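Local coordinates for mannosyl-glycoprotein endo-beta-N-acetylglucosamidase-like domain-containing protein (Pseudomonas protegens, PDB 4KT3) that is the glycoside hydrolase effector of a type VI secretion effector-immunity pair and probably cleaves the glycan strands of peptidoglycan, at residues P92-E98 against V108-D112; V38-S42 against L63-A67. All coordinates share one frame; numbering follows the deposited sequence.

In the fold
The two contacts illustrate how a small, mostly helical enzyme of the lysozyme-like glucosaminidase class pairs a buried helical core with a peripheral hairpin. Interaction 2 comes first along the chain and joins helices 35-54 and 59-70, its centre about 8 Å from the centre of the chain. Interaction 1 follows in series, after helix 76-81, and forms the two-stranded antiparallel sheet of strands 96-98 and 108-110, its centre about 16 Å from that of the chain. The two contact centres are 21 Å apart and their nearest atoms about 11 Å. Helix 114-129 touches both, through Phe114 at interaction 2 and Ser120 at interaction 1, so the hairpin lies against the outside of the helical body whose core includes interaction 2.

Interaction 1: residues P92-E98 against V108-D112; sequences PLQIGAE and VAKFD
The ring of Phe111 takes the carbonyl of Pro92 at its edge, near the ring plane, with CE1 3.4 Å from Pro92 O. Leu93 O and Gln94 N approach the same ring obliquely. A water also lies at the edge, accepting from Asp112 N and donating to Leu93 O, and so bridges the backbones of Leu93 and Asp112. Further along, the pairing becomes an antiparallel beta hairpin. Ile95 N reaches Lys110 O at 2.8 Å, and Lys110 N donates to Gly96 O. Glu98 and Val108 form a hydrogen-bonded pair joined in both directions, with Val108 N 2.7 Å from Glu98 O. Glu98, Val108 and Lys110 point to one face of the hairpin. There Glu98 extends with CG anti to its N (chi1 175°), crossing the extended Lys110 chain at about a right angle; OE2 makes a long salt bridge of 3.5 Å to Lys110 NZ, while OE1 pairs with Arg76. Ala97 and Ala109, a non-hydrogen-bonded pair, point to the opposite face, where Ala109 CB meets Gln94 OE1, itself bonded to Ala91 N. Glu98, Val108 and Lys110 rest on Leu81 of helix 76-81, and Pro92 and Phe111 abut helix 114-129.

Interaction 2: residues V38-S42 against L63-A67; sequences VTFVS and LGLAA
Leu63 O accepts the backbone N-H of Ala67 at 2.9 Å, an i to i+4 helical bond between two residues that both touch helix 35-54. The contact is a pair of consecutive helices packed in roughly antiparallel sense in the core of a lysozyme-like glucosaminidase domain: helices 35-54 and 59-70 follow one another in the chain, and their segments here run at 138° with axes 10.9 Å apart. No hydrogen bond crosses between them, and the attraction comes from apolar groups that are all buried.

Phe40 makes three of the four residue contacts. With CG anti to its backbone N (chi1 176°), it directs the ring toward helix 59-70 and inserts the far end among three residues of that helix. Its CZ meets Ala66 CB at 3.9 Å, the methyl lying at the ring edge and in the ring plane. Next to CZ, CE2 comes within 3.7 Å of Ala67 CA, so the ring reaches the helix backbone itself, consistent with the small side chains of Ala66 and Ala67 at this point. Leu63 adds a further contact, CD1 standing obliquely to the ring and 3.8 Å from Phe40 CE2. Beyond the two segments, Tyr44 meets the Phe40 ring with planes inclined at about 65°, and Phe114 of helix 114-129 touches both Phe40 and Ala66.

The second methyl of Leu63 serves the neighbouring residue. Val41 and Leu63 cross at about a right angle, and Val171 of helix 160-174 packs on both. Thus the two branches of one leucine divide their work: CD1 supports the Phe40 ring, while CD2 lies 3.9 Å from Val41 CG1.

Interaction 1: residues P92-E98 against V108-D112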
loop_
_atom_site.group_PDB
_atom_site.type_symbol
_atom_site.label_atom_id
_atom_site.label_comp_id
_atom_site.label_asym_id
_atom_site.label_seq_id
_atom_site.Cartn_x
_atom_site.Cartn_y
_atom_site.Cartn_z
ATOM N N PRO A 92 14.398 9.583 -15.087
ATOM C CA PRO A 92 14.356 10.946 -15.619
ATOM C C PRO A 92 13.777 11.908 -14.593
ATOM O O PRO A 92 12.854 11.552 -13.842
ATOM C CB PRO A 92 13.428 10.832 -16.831
ATOM C CG PRO A 92 13.424 9.387 -17.194
ATOM C CD PRO A 92 13.633 8.635 -15.914
ATOM N N LEU A 93 14.329 13.119 -14.577
ATOM C CA LEU A 93 13.879 14.214 -13.708
ATOM C C LEU A 93 14.268 14.050 -12.243
ATOM O O LEU A 93 13.934 14.903 -11.421
ATOM C CB LEU A 93 12.364 14.473 -13.834
ATOM C CG LEU A 93 11.814 14.803 -15.222
ATOM C CD1 LEU A 93 10.299 14.612 -15.268
ATOM C CD2 LEU A 93 12.204 16.234 -15.621
ATOM N N GLN A 94 14.985 12.990 -11.889
ATOM C CA GLN A 94 15.350 12.843 -10.476
ATOM C C GLN A 94 16.306 13.959 -10.026
ATOM O O GLN A 94 17.098 14.494 -10.828
ATOM C CB GLN A 94 15.966 11.471 -10.188
ATOM C CG GLN A 94 17.419 11.305 -10.632
ATOM C CD GLN A 94 17.969 9.953 -10.248
ATOM O OE1 GLN A 94 17.272 8.943 -10.339
ATOM N NE2 GLN A 94 19.226 9.924 -9.805
ATOM N N ILE A 95 16.241 14.288 -8.735
ATOM C CA ILE A 95 17.137 15.281 -8.153
ATOM C C ILE A 95 18.155 14.611 -7.222
ATOM O O ILE A 95 19.016 15.272 -6.646
ATOM C CB ILE A 95 16.368 16.392 -7.396
ATOM C CG1 ILE A 95 15.572 15.808 -6.223
ATOM C CG2 ILE A 95 15.442 17.141 -8.352
ATOM C CD1 ILE A 95 14.973 16.857 -5.299
ATOM N N GLY A 96 18.051 13.292 -7.095
ATOM C CA GLY A 96 18.953 12.515 -6.264
ATOM C C GLY A 96 18.484 11.072 -6.203
ATOM O O GLY A 96 17.522 10.702 -6.879
ATOM N N ALA A 97 19.154 10.270 -5.378
ATOM C CA ALA A 97 18.840 8.849 -5.227
ATOM C C ALA A 97 19.281 8.367 -3.851
ATOM O O ALA A 97 20.243 8.886 -3.286
ATOM C CB ALA A 97 19.545 8.035 -6.308
ATOM N N GLU A 98 18.591 7.348 -3.341
ATOM C CA GLU A 98 18.839 6.821 -2.007
ATOM C C GLU A 98 18.440 5.343 -1.940
ATOM O O GLU A 98 17.467 4.929 -2.564
ATOM C CB GLU A 98 18.001 7.654 -1.052
ATOM C CG GLU A 98 17.986 7.235 0.367
ATOM C CD GLU A 98 16.980 8.057 1.132
ATOM O OE1 GLU A 98 15.974 7.477 1.572
ATOM O OE2 GLU A 98 17.180 9.287 1.255
ATOM N N VAL A 108 16.463 4.144 -4.966
ATOM C CA VAL A 108 15.243 4.764 -5.463
ATOM C C VAL A 108 15.468 6.254 -5.684
ATOM O O VAL A 108 16.255 6.906 -4.985
ATOM C CB VAL A 108 14.020 4.545 -4.532
ATOM C CG1 VAL A 108 13.648 3.064 -4.484
ATOM C CG2 VAL A 108 14.291 5.060 -3.131
ATOM N N ALA A 109 14.766 6.779 -6.669
ATOM C CA ALA A 109 14.913 8.171 -7.065
ATOM C C ALA A 109 14.272 9.130 -6.068
ATOM O O ALA A 109 13.321 8.782 -5.366
ATOM C CB ALA A 109 14.286 8.370 -8.421
ATOM N N LYS A 110 14.802 10.353 -6.041
ATOM C CA LYS A 110 14.180 11.473 -5.335
ATOM C C LYS A 110 13.709 12.474 -6.386
ATOM O O LYS A 110 14.374 12.651 -7.408
ATOM C CB LYS A 110 15.194 12.174 -4.429
ATOM C CG LYS A 110 15.932 11.286 -3.467
ATOM C CD LYS A 110 16.874 12.111 -2.596
ATOM C CE LYS A 110 17.531 11.254 -1.526
ATOM N NZ LYS A 110 18.290 12.071 -0.536
ATOM N N PHE A 111 12.574 13.118 -6.123
ATOM C CA PHE A 111 12.009 14.136 -7.008
ATOM C C PHE A 111 11.638 15.422 -6.272
ATOM O O PHE A 111 11.567 15.454 -5.038
ATOM C CB PHE A 111 10.762 13.595 -7.710
ATOM C CG PHE A 111 11.024 12.394 -8.555
ATOM C CD1 PHE A 111 11.546 12.542 -9.828
ATOM C CD2 PHE A 111 10.779 11.118 -8.076
ATOM C CE1 PHE A 111 11.815 11.447 -10.599
ATOM C CE2 PHE A 111 11.036 10.021 -8.852
ATOM C CZ PHE A 111 11.564 10.180 -10.116
ATOM N N ASP A 112 11.351 16.471 -7.041
ATOM C CA ASP A 112 10.901 17.745 -6.470
ATOM C C ASP A 112 9.456 17.713 -5.981
ATOM O O ASP A 112 9.068 18.522 -5.126
ATOM C CB ASP A 112 11.031 18.865 -7.505
ATOM C CG ASP A 112 12.431 19.434 -7.602
ATOM O OD1 ASP A 112 13.124 19.555 -6.574
ATOM O OD2 ASP A 112 12.828 19.790 -8.733
HETATM O O HOH W 1 12.184 16.355 -9.783
#

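Interaction 2: residues V38-S42 against L63-A67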
loop_
_atom_site.group_PDB
_atom_site.type_symbol
_atom_site.label_atom_id
_atom_site.label_comp_id
_atom_site.label_asym_id
_atom_site.label_seq_id
_atom_site.Cartn_x
_atom_site.Cartn_y
_atom_site.Cartn_z
ATOM N N VAL A 38 -8.947 8.756 0.907
ATOM C CA VAL A 38 -9.689 9.860 0.301
ATOM C C VAL A 38 -8.820 11.113 0.253
ATOM O O VAL A 38 -8.805 11.832 -0.735
ATOM C CB VAL A 38 -11.016 10.143 1.072
ATOM C CG1 VAL A 38 -11.656 11.460 0.615
ATOM C CG2 VAL A 38 -11.995 8.990 0.877
ATOM N N THR A 39 -8.081 11.362 1.326
ATOM C CA THR A 39 -7.204 12.527 1.392
ATOM C C THR A 39 -6.181 12.495 0.235
ATOM O O THR A 39 -5.951 13.494 -0.433
ATOM C CB THR A 39 -6.501 12.574 2.771
ATOM O OG1 THR A 39 -7.489 12.771 3.800
ATOM C CG2 THR A 39 -5.477 13.693 2.848
ATOM N N PHE A 40 -5.582 11.339 0.014
ATOM C CA PHE A 40 -4.609 11.182 -1.053
ATOM C C PHE A 40 -5.233 11.437 -2.419
ATOM O O PHE A 40 -4.692 12.192 -3.261
ATOM C CB PHE A 40 -4.030 9.765 -1.007
ATOM C CG PHE A 40 -3.087 9.470 -2.137
ATOM C CD1 PHE A 40 -1.792 9.957 -2.107
ATOM C CD2 PHE A 40 -3.502 8.724 -3.224
ATOM C CE1 PHE A 40 -0.900 9.676 -3.138
ATOM C CE2 PHE A 40 -2.625 8.450 -4.270
ATOM C CZ PHE A 40 -1.321 8.930 -4.225
ATOM N N VAL A 41 -6.379 10.820 -2.661
ATOM C CA VAL A 41 -7.030 10.951 -3.957
ATOM C C VAL A 41 -7.448 12.410 -4.202
ATOM O O VAL A 41 -7.198 12.971 -5.280
ATOM C CB VAL A 41 -8.207 9.968 -4.054
ATOM C CG1 VAL A 41 -9.098 10.288 -5.262
ATOM C CG2 VAL A 41 -7.667 8.531 -4.105
ATOM N N SER A 42 -8.034 13.053 -3.196
ATOM C CA SER A 42 -8.439 14.447 -3.336
ATOM C C SER A 42 -7.240 15.348 -3.581
ATOM O O SER A 42 -7.325 16.308 -4.343
ATOM C CB SER A 42 -9.180 14.911 -2.094
ATOM O OG SER A 42 -10.426 14.254 -2.017
ATOM N N LEU A 63 -3.467 7.567 -11.124
ATOM C CA LEU A 63 -3.590 7.867 -9.712
ATOM C C LEU A 63 -3.649 6.575 -8.892
ATOM O O LEU A 63 -3.100 6.501 -7.791
ATOM C CB LEU A 63 -4.826 8.738 -9.485
ATOM C CG LEU A 63 -5.090 9.225 -8.055
ATOM C CD1 LEU A 63 -3.903 9.974 -7.461
ATOM C CD2 LEU A 63 -6.341 10.113 -8.005
ATOM N N GLY A 64 -4.300 5.556 -9.445
ATOM C CA GLY A 64 -4.352 4.233 -8.831
ATOM C C GLY A 64 -2.970 3.620 -8.697
ATOM O O GLY A 64 -2.645 3.015 -7.670
ATOM N N LEU A 65 -2.152 3.750 -9.738
ATOM C CA LEU A 65 -0.776 3.275 -9.659
ATOM C C LEU A 65 -0.027 4.010 -8.545
ATOM O O LEU A 65 0.664 3.368 -7.742
ATOM C CB LEU A 65 -0.046 3.385 -10.996
ATOM C CG LEU A 65 1.414 2.908 -10.971
ATOM C CD1 LEU A 65 1.543 1.452 -10.535
ATOM C CD2 LEU A 65 2.051 3.119 -12.346
ATOM N N ALA A 66 -0.185 5.328 -8.455
ATOM C CA ALA A 66 0.469 6.065 -7.375
ATOM C C ALA A 66 -0.028 5.580 -5.998
ATOM O O ALA A 66 0.752 5.482 -5.055
ATOM C CB ALA A 66 0.247 7.549 -7.531
ATOM N N ALA A 67 -1.325 5.310 -5.871
ATOM C CA ALA A 67 -1.878 4.826 -4.598
ATOM C C ALA A 67 -1.252 3.485 -4.192
ATOM O O ALA A 67 -0.989 3.245 -3.015
ATOM C CB ALA A 67 -3.388 4.691 -4.689
#